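Probable endoglucanase (Gluconacetobacter xylinus, PDB 1WZZ) hydrolyses carboxymethyl-cellulose by cutting internal beta-1,4-glucosidic linkages, as a secreted glycoside hydrolase of family 8 built on an (alpha/alpha)6 barrel. Local coordinates at residues K29-S34 with Q68-W73; D163-N168 with L215-A220; Y244-H249 with I326-E331. All coordinates share one frame; numbering follows the deposited sequence.

Overall arrangement
All three contacts belong to the one (alpha/alpha)6-barrel domain and follow one another along the chain without overlapping. Contact 1 joins the loop leaving helix 18-30 to helix 64-77, contact 2 pairs two strands of a small sheet, and contact 3 packs helix 240-247 against helix 315-331. Contacts 1 and 2 lie on opposite sides of the chain's centre, their own centres about 36 Å apart; contacts 2 and 3 approach most closely, about 8 Å between nearest atoms. Measured between side chains, Trp-73 of contact 1 is about 10 Å from Glu-49, the proton donor by similarity, while Leu-167 and Trp-247 each stand about 11 Å from Asp-106, the predicted nucleophile.

Contact 1. Residues K29-S34 with Q68-W73; sequences KYLRPS and QSMWMW. With SO4 (sulfate ion), chain B.
Water mediates the polar joining here: the hydroxyl of Ser-69, through its OG, stands 3.5 Å from Pro-33 O, and two ordered waters bridge the segments. One water lies 2.7 Å from Ser-69 OG and donates to Arg-32 O; the other also bonds Ser-69 OG and donates to Pro-33 O at 3.2 Å. Ser-69 OG is anti to its backbone N (chi1 -176°), which carries the hydroxyl out from helix 64-77 to the two waters.

The apolar half is small. Leu-31, the first residue to leave helical geometry after helix 18-30, holds CG anti to its backbone N, and its CD1 reaches Met-70 CG, 3.5 Å away. Met-70 is a selenomethionine in this crystal, and its SE lies 4.0 Å from Leu-31 CD1. Farther along, Ser-34 O lies 3.5 Å from Trp-73 CD1, approaching the indole obliquely.

A sulfate ion, probably from the crystallisation liquor, is bound by this loop. Ser-34 OG donates to its O1 at 2.6 Å, while Arg-32 NH1 makes a weak bond to O3, which lies in the guanidinium plane at its edge. Arg-36 NE holds the same ion, and Ser-34 OG is bonded to Arg-36 N as well, a cluster of donors suited to an anion.

The contact thus ties the loop leaving helix 18-30 to helix 64-77. Met-70 packs on Met-55 and Ala-58 of helix 48-61; Trp-73 touches Gln-51 of that helix and meets Phe-90 of strand 89-91 edge-to-face.

Contact 2. Residues D163-N168 with L215-A220; sequences DSVILN and LAVNRA
An antiparallel strand pair within a three-stranded sheet attached to the helical barrel brings Val-165 against Val-217 and Leu-167 against Leu-215. Both are hydrogen-bonded pairs, each closed by two backbone bonds, among them Leu-167 N to Leu-215 O at 2.8 Å. A fifth bond, Arg-219 N to Asp-163 O (2.8 Å), continues the pairing just beyond the strands, which run 154° apart in direction. Between the bonded pairs, Ile-166 CA approaches Leu-215 O at 3.3 Å in a CA-H...O contact.

The valines and leucines share one face of the sheet. Val-165 and Val-217 stand side by side, pointing the same way, with Val-165 CG2 at 3.8 Å from Val-217 CB. The other branch, Val-165 CG1, meets Arg-219 CD at 3.5 Å, the two side chains crossing at about a right angle. Diagonally across the strands, Leu-167 CD1 packs on Val-217 CG2 (3.7 Å). On the face of Ile-166 and Ala-216, the isoleucine curls back over its neighbour: its chi2 of -52° brings CD1 to 3.7 Å from Ala-216 CB.

At the Arg-219 end the aliphatic part of the arginine lies close against the strand backbone, CG being 3.3 Å from Ser-164 CA, and NH2 makes a weak bond to Lys-162 O. Asn-218 OD1 accepts a hydrogen bond from Thr-221 N and a weak one from Ala-220 N.

Strand 215-218 is central in the sheet, with strand 224-226 on its other side, where Ala-216 bonds to Ser-225 and Val-217 touches Leu-224. Val-165 and Val-217 rest on Ala-146 of strand 143-146, and helices 174-184 and 188-202 lie in the chain between the two paired strands.

Contact 3. Residues Y244-H249 with I326-E331; sequences YFYWAH and IARAEE
Trp-247 holds CG anti to its backbone N (chi1 -176°), which puts CG 3.7 Å from Ala-327 CB, whereas Tyr-246 has an unstaggered chi1 of 142° that places CG on the way to Glu-331. Ala-327 CA sits over the five-membered ring of Trp-247, 3.7 Å from its centroid, a CH-pi contact. Beyond it, Ile-326 CG2 meets Trp-247 CZ2 at 3.7 Å. In the plane of the indole, NE1 donates to Glu-330 OE2 (2.9 Å, N-H...O 164°), arriving from above the carboxylate plane; Arg-117 NE of helix 105-122 forms a salt bridge with OE1 of the same group. An alanine in place of Trp-247 would probably open a gap beside Ala-327 and Ile-326 and deprive Glu-330 OE2 of its indole donor.

Glu-331 lays CG over one face of the Tyr-246 ring, 3.9 Å from its centroid. Water bridges this pair, bonding Tyr-246 OH and donating weakly to Glu-331 OE1. His-249, in the Schellman motif ending helix 240-247, brings CE1 to 3.0 Å from Glu-331 OE2, and a second water links its NE2 to Glu-330 O.

The end of helix 240-247 is thereby fixed to the last turns of helix 315-331. Trp-247 also packs on Pro-175 of helix 174-184 and Leu-56 of helix 48-61, while Ile-326 touches Phe-57 of helix 48-61 and Val-19 of helix 18-30.

Contact 1. Residues K29-S34 with Q68-W73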
loop_
_atom_site.group_PDB
_atom_site.type_symbol
_atom_site.label_atom_id
_atom_site.label_comp_id
_atom_site.label_asym_id
_atom_site.label_seq_id
_atom_site.Cartn_x
_atom_site.Cartn_y
_atom_site.Cartn_z
ATOM N N LYS A 29 17.831 -8.055 6.630
ATOM C CA LYS A 29 17.916 -8.325 5.214
ATOM C C LYS A 29 17.923 -7.121 4.300
ATOM O O LYS A 29 18.661 -7.094 3.312
ATOM C CB LYS A 29 16.742 -9.213 4.764
ATOM C CG LYS A 29 16.770 -10.656 5.269
ATOM C CD LYS A 29 15.579 -11.443 4.749
ATOM C CE LYS A 29 15.687 -12.915 5.148
ATOM N NZ LYS A 29 14.478 -13.663 4.738
ATOM N N TYR A 30 17.114 -6.119 4.636
ATOM C CA TYR A 30 16.927 -5.008 3.708
ATOM C C TYR A 30 17.304 -3.583 4.076
ATOM O O TYR A 30 17.246 -2.704 3.208
ATOM C CB TYR A 30 15.444 -5.010 3.281
ATOM C CG TYR A 30 14.949 -6.373 2.838
ATOM C CD1 TYR A 30 13.965 -7.048 3.551
ATOM C CD2 TYR A 30 15.490 -6.990 1.711
ATOM C CE1 TYR A 30 13.529 -8.321 3.153
ATOM C CE2 TYR A 30 15.060 -8.253 1.310
ATOM C CZ TYR A 30 14.086 -8.905 2.029
ATOM O OH TYR A 30 13.643 -10.130 1.574
ATOM N N LEU A 31 17.669 -3.335 5.327
ATOM C CA LEU A 31 18.005 -1.971 5.727
ATOM C C LEU A 31 19.504 -1.716 5.719
ATOM O O LEU A 31 20.251 -2.378 6.443
ATOM C CB LEU A 31 17.439 -1.683 7.120
ATOM C CG LEU A 31 17.774 -0.286 7.654
ATOM C CD1 LEU A 31 17.296 0.768 6.653
ATOM C CD2 LEU A 31 17.134 -0.069 9.011
ATOM N N ARG A 32 19.940 -0.785 4.876
ATOM C CA ARG A 32 21.370 -0.410 4.810
ATOM C C ARG A 32 21.648 0.610 5.907
ATOM O O ARG A 32 20.743 1.316 6.361
ATOM C CB ARG A 32 21.699 0.213 3.451
ATOM C CG ARG A 32 21.628 -0.749 2.283
ATOM C CD ARG A 32 22.635 -1.872 2.457
ATOM N NE ARG A 32 22.624 -2.778 1.314
ATOM C CZ ARG A 32 23.180 -2.507 0.136
ATOM N NH1 ARG A 32 23.804 -1.352 -0.059
ATOM N NH2 ARG A 32 23.093 -3.385 -0.853
ATOM N N PRO A 33 22.912 0.716 6.356
ATOM C CA PRO A 33 23.259 1.675 7.409
ATOM C C PRO A 33 22.929 3.117 7.016
ATOM O O PRO A 33 22.697 3.961 7.880
ATOM C CB PRO A 33 24.770 1.464 7.592
ATOM C CG PRO A 33 24.972 0.044 7.196
ATOM C CD PRO A 33 24.067 -0.120 5.986
ATOM N N SER A 34 22.908 3.381 5.717
ATOM C CA SER A 34 22.582 4.713 5.196
ATOM C C SER A 34 21.137 5.109 5.479
ATOM O O SER A 34 20.796 6.290 5.440
ATOM C CB SER A 34 22.787 4.750 3.685
ATOM O OG SER A 34 21.914 3.850 3.026
ATOM N N GLN A 68 14.551 6.712 12.530
ATOM C CA GLN A 68 15.263 7.967 12.298
ATOM C C GLN A 68 16.154 7.916 11.074
ATOM O O GLN A 68 16.170 8.842 10.254
ATOM C CB GLN A 68 16.094 8.301 13.547
ATOM C CG GLN A 68 15.239 8.734 14.715
ATOM C CD GLN A 68 16.027 8.877 16.017
ATOM O OE1 GLN A 68 15.565 9.533 16.964
ATOM N NE2 GLN A 68 17.202 8.257 16.076
ATOM N N SER A 69 16.900 6.826 10.947
ATOM C CA SER A 69 17.789 6.637 9.826
ATOM C C SER A 69 17.023 6.586 8.504
ATOM O O SER A 69 17.417 7.234 7.535
ATOM C CB SER A 69 18.596 5.345 10.004
ATOM O OG SER A 69 19.544 5.167 8.952
HETATM N N MSE A 70 15.935 5.816 8.452
HETATM C CA MSE A 70 15.176 5.707 7.211
HETATM C C MSE A 70 14.452 6.987 6.849
HETATM O O MSE A 70 14.338 7.314 5.671
HETATM C CB MSE A 70 14.161 4.552 7.280
HETATM C CG MSE A 70 14.849 3.201 7.354
HETATM SE SE MSE A 70 13.528 1.747 7.373
HETATM C CE MSE A 70 13.069 1.952 9.169
ATOM N N TRP A 71 13.942 7.690 7.837
ATOM C CA TRP A 71 13.231 8.939 7.547
ATOM C C TRP A 71 14.223 10.001 7.086
ATOM O O TRP A 71 13.992 10.723 6.105
ATOM C CB TRP A 71 12.477 9.390 8.788
ATOM C CG TRP A 71 11.860 10.751 8.698
ATOM C CD1 TRP A 71 11.847 11.683 9.686
ATOM C CD2 TRP A 71 11.148 11.342 7.578
ATOM N NE1 TRP A 71 11.181 12.818 9.274
ATOM C CE2 TRP A 71 10.745 12.641 7.989
ATOM C CE3 TRP A 71 10.819 10.909 6.281
ATOM C CZ2 TRP A 71 10.031 13.515 7.149
ATOM C CZ3 TRP A 71 10.102 11.792 5.441
ATOM C CH2 TRP A 71 9.726 13.078 5.889
HETATM N N MSE A 72 15.340 10.113 7.785
HETATM C CA MSE A 72 16.322 11.087 7.315
HETATM C C MSE A 72 16.727 10.765 5.869
HETATM O O MSE A 72 16.855 11.674 5.048
HETATM C CB MSE A 72 17.560 11.110 8.227
HETATM C CG MSE A 72 18.628 12.056 7.733
HETATM SE SE MSE A 72 20.038 12.194 9.047
HETATM C CE MSE A 72 21.073 10.659 8.522
ATOM N N TRP A 73 16.901 9.483 5.523
ATOM C CA TRP A 73 17.286 9.126 4.163
ATOM C C TRP A 73 16.167 9.491 3.170
ATOM O O TRP A 73 16.428 10.055 2.093
ATOM C CB TRP A 73 17.601 7.627 4.035
ATOM C CG TRP A 73 18.211 7.291 2.683
ATOM C CD1 TRP A 73 19.549 7.280 2.365
ATOM C CD2 TRP A 73 17.516 7.032 1.453
ATOM N NE1 TRP A 73 19.719 7.037 1.027
ATOM C CE2 TRP A 73 18.491 6.883 0.441
ATOM C CE3 TRP A 73 16.160 6.917 1.104
ATOM C CZ2 TRP A 73 18.161 6.627 -0.889
ATOM C CZ3 TRP A 73 15.836 6.661 -0.219
ATOM C CH2 TRP A 73 16.830 6.520 -1.201
HETATM S S SO4 B . 23.947 2.516 0.360
HETATM O O1 SO4 B . 22.544 2.819 0.712
HETATM O O2 SO4 B . 24.007 1.891 -0.973
HETATM O O3 SO4 B . 24.505 1.576 1.346
HETATM O O4 SO4 B . 24.708 3.779 0.378
HETATM O O HOH W 1 19.698 2.445 8.837
HETATM O O HOH W 2 21.744 6.775 9.043
#

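Contact 2. Residues D163-N168 with L215-A220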
loop_
_atom_site.group_PDB
_atom_site.type_symbol
_atom_site.label_atom_id
_atom_site.label_comp_id
_atom_site.label_asym_id
_atom_site.label_seq_id
_atom_site.Cartn_x
_atom_site.Cartn_y
_atom_site.Cartn_z
ATOM N N ASP A 163 -10.352 11.162 -21.757
ATOM C CA ASP A 163 -11.663 10.640 -21.390
ATOM C C ASP A 163 -11.806 9.964 -20.025
ATOM O O ASP A 163 -12.924 9.756 -19.553
ATOM C CB ASP A 163 -12.134 9.675 -22.481
ATOM C CG ASP A 163 -12.389 10.372 -23.818
ATOM O OD1 ASP A 163 -12.618 9.659 -24.824
ATOM O OD2 ASP A 163 -12.370 11.624 -23.867
ATOM N N SER A 164 -10.700 9.629 -19.375
ATOM C CA SER A 164 -10.831 8.959 -18.087
ATOM C C SER A 164 -9.616 9.152 -17.201
ATOM O O SER A 164 -8.611 9.718 -17.630
ATOM C CB SER A 164 -11.043 7.463 -18.316
ATOM O OG SER A 164 -9.905 6.890 -18.928
ATOM N N VAL A 165 -9.727 8.689 -15.956
ATOM C CA VAL A 165 -8.602 8.758 -15.032
ATOM C C VAL A 165 -8.318 7.338 -14.610
ATOM O O VAL A 165 -9.241 6.528 -14.509
ATOM C CB VAL A 165 -8.889 9.581 -13.743
ATOM C CG1 VAL A 165 -9.115 11.051 -14.130
ATOM C CG2 VAL A 165 -10.066 9.024 -12.963
ATOM N N ILE A 166 -7.047 7.064 -14.365
ATOM C CA ILE A 166 -6.612 5.746 -13.948
ATOM C C ILE A 166 -6.322 5.791 -12.448
ATOM O O ILE A 166 -5.643 6.712 -11.967
ATOM C CB ILE A 166 -5.329 5.326 -14.676
ATOM C CG1 ILE A 166 -5.557 5.298 -16.197
ATOM C CG2 ILE A 166 -4.857 3.966 -14.147
ATOM C CD1 ILE A 166 -6.743 4.498 -16.630
ATOM N N LEU A 167 -6.845 4.804 -11.722
ATOM C CA LEU A 167 -6.632 4.715 -10.270
ATOM C C LEU A 167 -6.003 3.367 -9.943
ATOM O O LEU A 167 -6.139 2.402 -10.686
ATOM C CB LEU A 167 -7.951 4.731 -9.503
ATOM C CG LEU A 167 -8.941 5.840 -9.821
ATOM C CD1 LEU A 167 -10.172 5.729 -8.966
ATOM C CD2 LEU A 167 -8.226 7.157 -9.590
ATOM N N ASN A 168 -5.326 3.320 -8.808
ATOM C CA ASN A 168 -4.779 2.057 -8.340
ATOM C C ASN A 168 -5.452 1.928 -6.979
ATOM O O ASN A 168 -5.115 2.645 -6.048
ATOM C CB ASN A 168 -3.268 2.120 -8.206
ATOM C CG ASN A 168 -2.692 0.752 -7.939
ATOM O OD1 ASN A 168 -3.196 0.021 -7.059
ATOM N ND2 ASN A 168 -1.681 0.378 -8.681
ATOM N N LEU A 215 -7.559 0.545 -12.346
ATOM C CA LEU A 215 -8.954 0.833 -12.655
ATOM C C LEU A 215 -9.117 2.110 -13.478
ATOM O O LEU A 215 -8.509 3.111 -13.164
ATOM C CB LEU A 215 -9.720 1.021 -11.362
ATOM C CG LEU A 215 -11.235 1.210 -11.418
ATOM C CD1 LEU A 215 -11.920 -0.159 -11.802
ATOM C CD2 LEU A 215 -11.713 1.689 -10.044
ATOM N N ALA A 216 -9.948 2.070 -14.518
ATOM C CA ALA A 216 -10.191 3.274 -15.316
ATOM C C ALA A 216 -11.577 3.781 -14.942
ATOM O O ALA A 216 -12.531 3.000 -14.788
ATOM C CB ALA A 216 -10.129 2.945 -16.812
ATOM N N VAL A 217 -11.700 5.095 -14.764
ATOM C CA VAL A 217 -12.972 5.699 -14.424
ATOM C C VAL A 217 -13.249 6.724 -15.529
ATOM O O VAL A 217 -12.476 7.660 -15.710
ATOM C CB VAL A 217 -12.900 6.461 -13.079
ATOM C CG1 VAL A 217 -14.288 7.036 -12.725
ATOM C CG2 VAL A 217 -12.371 5.520 -11.974
ATOM N N ASN A 218 -14.330 6.537 -16.284
ATOM C CA ASN A 218 -14.671 7.498 -17.347
ATOM C C ASN A 218 -14.961 8.836 -16.644
ATOM O O ASN A 218 -15.751 8.903 -15.701
ATOM C CB ASN A 218 -15.890 6.992 -18.141
ATOM C CG ASN A 218 -16.260 7.914 -19.307
ATOM O OD1 ASN A 218 -16.789 8.987 -19.102
ATOM N ND2 ASN A 218 -15.953 7.493 -20.523
ATOM N N ARG A 219 -14.305 9.913 -17.079
ATOM C CA ARG A 219 -14.494 11.193 -16.399
ATOM C C ARG A 219 -15.891 11.762 -16.552
ATOM O O ARG A 219 -16.416 12.407 -15.638
ATOM C CB ARG A 219 -13.445 12.203 -16.876
ATOM C CG ARG A 219 -12.032 11.677 -16.690
ATOM C CD ARG A 219 -11.040 12.792 -16.451
ATOM N NE ARG A 219 -10.902 13.678 -17.592
ATOM C CZ ARG A 219 -10.250 14.834 -17.551
ATOM N NH1 ARG A 219 -9.686 15.235 -16.421
ATOM N NH2 ARG A 219 -10.157 15.588 -18.639
ATOM N N ALA A 220 -16.487 11.504 -17.707
ATOM C CA ALA A 220 -17.831 11.973 -17.982
ATOM C C ALA A 220 -18.882 11.080 -17.330
ATOM O O ALA A 220 -19.685 11.550 -16.512
ATOM C CB ALA A 220 -18.062 12.028 -19.491
HETATM O O HOH W 3 -14.795 10.973 -20.663
#

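Contact 3. Residues Y244-H249 with I326-E331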
loop_
_atom_site.group_PDB
_atom_site.type_symbol
_atom_site.label_atom_id
_atom_site.label_comp_id
_atom_site.label_asym_id
_atom_site.label_seq_id
_atom_site.Cartn_x
_atom_site.Cartn_y
_atom_site.Cartn_z
ATOM N N TYR A 244 -5.949 -3.602 3.302
ATOM C CA TYR A 244 -6.105 -2.254 3.839
ATOM C C TYR A 244 -7.526 -1.979 4.344
ATOM O O TYR A 244 -7.725 -1.317 5.367
ATOM C CB TYR A 244 -5.725 -1.228 2.774
ATOM C CG TYR A 244 -4.247 -1.056 2.534
ATOM C CD1 TYR A 244 -3.751 -0.939 1.227
ATOM C CD2 TYR A 244 -3.343 -0.955 3.586
ATOM C CE1 TYR A 244 -2.389 -0.742 0.977
ATOM C CE2 TYR A 244 -1.955 -0.739 3.337
ATOM C CZ TYR A 244 -1.503 -0.639 2.038
ATOM O OH TYR A 244 -0.176 -0.429 1.790
ATOM N N PHE A 245 -8.531 -2.482 3.631
ATOM C CA PHE A 245 -9.888 -2.255 4.068
ATOM C C PHE A 245 -10.237 -3.097 5.303
ATOM O O PHE A 245 -10.977 -2.631 6.166
ATOM C CB PHE A 245 -10.843 -2.448 2.865
ATOM C CG PHE A 245 -10.830 -1.265 1.920
ATOM C CD1 PHE A 245 -9.776 -1.074 1.031
ATOM C CD2 PHE A 245 -11.826 -0.286 2.003
ATOM C CE1 PHE A 245 -9.696 0.075 0.239
ATOM C CE2 PHE A 245 -11.761 0.877 1.210
ATOM C CZ PHE A 245 -10.694 1.057 0.329
ATOM N N TYR A 246 -9.686 -4.311 5.421
ATOM C CA TYR A 246 -9.894 -5.117 6.626
ATOM C C TYR A 246 -9.283 -4.369 7.823
ATOM O O TYR A 246 -9.907 -4.207 8.868
ATOM C CB TYR A 246 -9.213 -6.499 6.471
ATOM C CG TYR A 246 -8.551 -7.063 7.736
ATOM C CD1 TYR A 246 -7.176 -6.894 7.969
ATOM C CD2 TYR A 246 -9.300 -7.757 8.701
ATOM C CE1 TYR A 246 -6.561 -7.391 9.123
ATOM C CE2 TYR A 246 -8.678 -8.259 9.877
ATOM C CZ TYR A 246 -7.313 -8.066 10.070
ATOM O OH TYR A 246 -6.687 -8.522 11.217
ATOM N N TRP A 247 -8.058 -3.888 7.628
ATOM C CA TRP A 247 -7.299 -3.195 8.661
ATOM C C TRP A 247 -8.037 -1.984 9.182
ATOM O O TRP A 247 -8.054 -1.726 10.404
ATOM C CB TRP A 247 -5.961 -2.817 8.019
ATOM C CG TRP A 247 -4.906 -2.172 8.819
ATOM C CD1 TRP A 247 -4.977 -1.637 10.092
ATOM C CD2 TRP A 247 -3.590 -1.950 8.363
ATOM N NE1 TRP A 247 -3.757 -1.093 10.439
ATOM C CE2 TRP A 247 -2.889 -1.269 9.393
ATOM C CE3 TRP A 247 -2.922 -2.257 7.168
ATOM C CZ2 TRP A 247 -1.557 -0.892 9.260
ATOM C CZ3 TRP A 247 -1.588 -1.877 7.039
ATOM C CH2 TRP A 247 -0.924 -1.203 8.081
ATOM N N ALA A 248 -8.663 -1.255 8.267
ATOM C CA ALA A 248 -9.383 -0.036 8.638
ATOM C C ALA A 248 -10.814 -0.271 9.095
ATOM O O ALA A 248 -11.550 0.698 9.346
ATOM C CB ALA A 248 -9.367 0.951 7.458
ATOM N N HIS A 249 -11.215 -1.543 9.192
ATOM C CA HIS A 249 -12.582 -1.912 9.602
ATOM C C HIS A 249 -13.586 -1.353 8.595
ATOM O O HIS A 249 -14.684 -0.911 8.960
ATOM C CB HIS A 249 -12.915 -1.357 10.996
ATOM C CG HIS A 249 -12.046 -1.888 12.092
ATOM N ND1 HIS A 249 -12.114 -3.192 12.535
ATOM C CD2 HIS A 249 -11.080 -1.292 12.830
ATOM C CE1 HIS A 249 -11.226 -3.376 13.496
ATOM N NE2 HIS A 249 -10.586 -2.239 13.695
ATOM N N ILE A 326 1.367 -6.093 10.899
ATOM C CA ILE A 326 1.003 -4.772 11.447
ATOM C C ILE A 326 -0.517 -4.641 11.485
ATOM O O ILE A 326 -1.092 -4.204 12.487
ATOM C CB ILE A 326 1.554 -3.616 10.586
ATOM C CG1 ILE A 326 3.057 -3.772 10.346
ATOM C CG2 ILE A 326 1.208 -2.245 11.266
ATOM C CD1 ILE A 326 3.857 -3.856 11.585
ATOM N N ALA A 327 -1.175 -5.015 10.385
ATOM C CA ALA A 327 -2.620 -4.920 10.300
ATOM C C ALA A 327 -3.275 -5.724 11.389
ATOM O O ALA A 327 -4.205 -5.264 12.028
ATOM C CB ALA A 327 -3.115 -5.422 8.924
ATOM N N ARG A 328 -2.790 -6.946 11.583
ATOM C CA ARG A 328 -3.362 -7.802 12.606
ATOM C C ARG A 328 -3.159 -7.205 13.985
ATOM O O ARG A 328 -4.089 -7.186 14.789
ATOM C CB ARG A 328 -2.742 -9.203 12.528
ATOM C CG ARG A 328 -3.343 -10.199 13.508
ATOM C CD ARG A 328 -2.615 -11.546 13.431
ATOM N NE ARG A 328 -1.204 -11.412 13.818
ATOM C CZ ARG A 328 -0.384 -12.436 14.038
ATOM N NH1 ARG A 328 0.884 -12.217 14.374
ATOM N NH2 ARG A 328 -0.838 -13.680 13.935
ATOM N N ALA A 329 -1.961 -6.694 14.255
ATOM C CA ALA A 329 -1.667 -6.116 15.572
ATOM C C ALA A 329 -2.571 -4.919 15.853
ATOM O O ALA A 329 -3.028 -4.724 16.985
ATOM C CB ALA A 329 -0.219 -5.699 15.648
ATOM N N GLU A 330 -2.843 -4.117 14.831
ATOM C CA GLU A 330 -3.703 -2.948 15.022
ATOM C C GLU A 330 -5.206 -3.198 14.938
ATOM O O GLU A 330 -5.969 -2.670 15.754
ATOM C CB GLU A 330 -3.361 -1.860 13.998
ATOM C CG GLU A 330 -1.964 -1.245 14.138
ATOM C CD GLU A 330 -1.793 0.009 13.302
ATOM O OE1 GLU A 330 -0.685 0.596 13.297
ATOM O OE2 GLU A 330 -2.779 0.429 12.669
ATOM N N GLU A 331 -5.631 -3.978 13.943
ATOM C CA GLU A 331 -7.053 -4.239 13.727
ATOM C C GLU A 331 -7.744 -4.939 14.877
ATOM O O GLU A 331 -8.924 -4.676 15.171
ATOM C CB GLU A 331 -7.252 -5.062 12.441
ATOM C CG GLU A 331 -8.714 -5.264 11.966
ATOM C CD GLU A 331 -9.504 -6.295 12.788
ATOM O OE1 GLU A 331 -8.880 -7.180 13.410
ATOM O OE2 GLU A 331 -10.762 -6.239 12.784
HETATM O O HOH W 4 -12.065 -5.593 9.606
HETATM O O HOH W 5 -8.181 -10.334 12.699
HETATM O O HOH W 6 -8.711 -1.463 15.533
#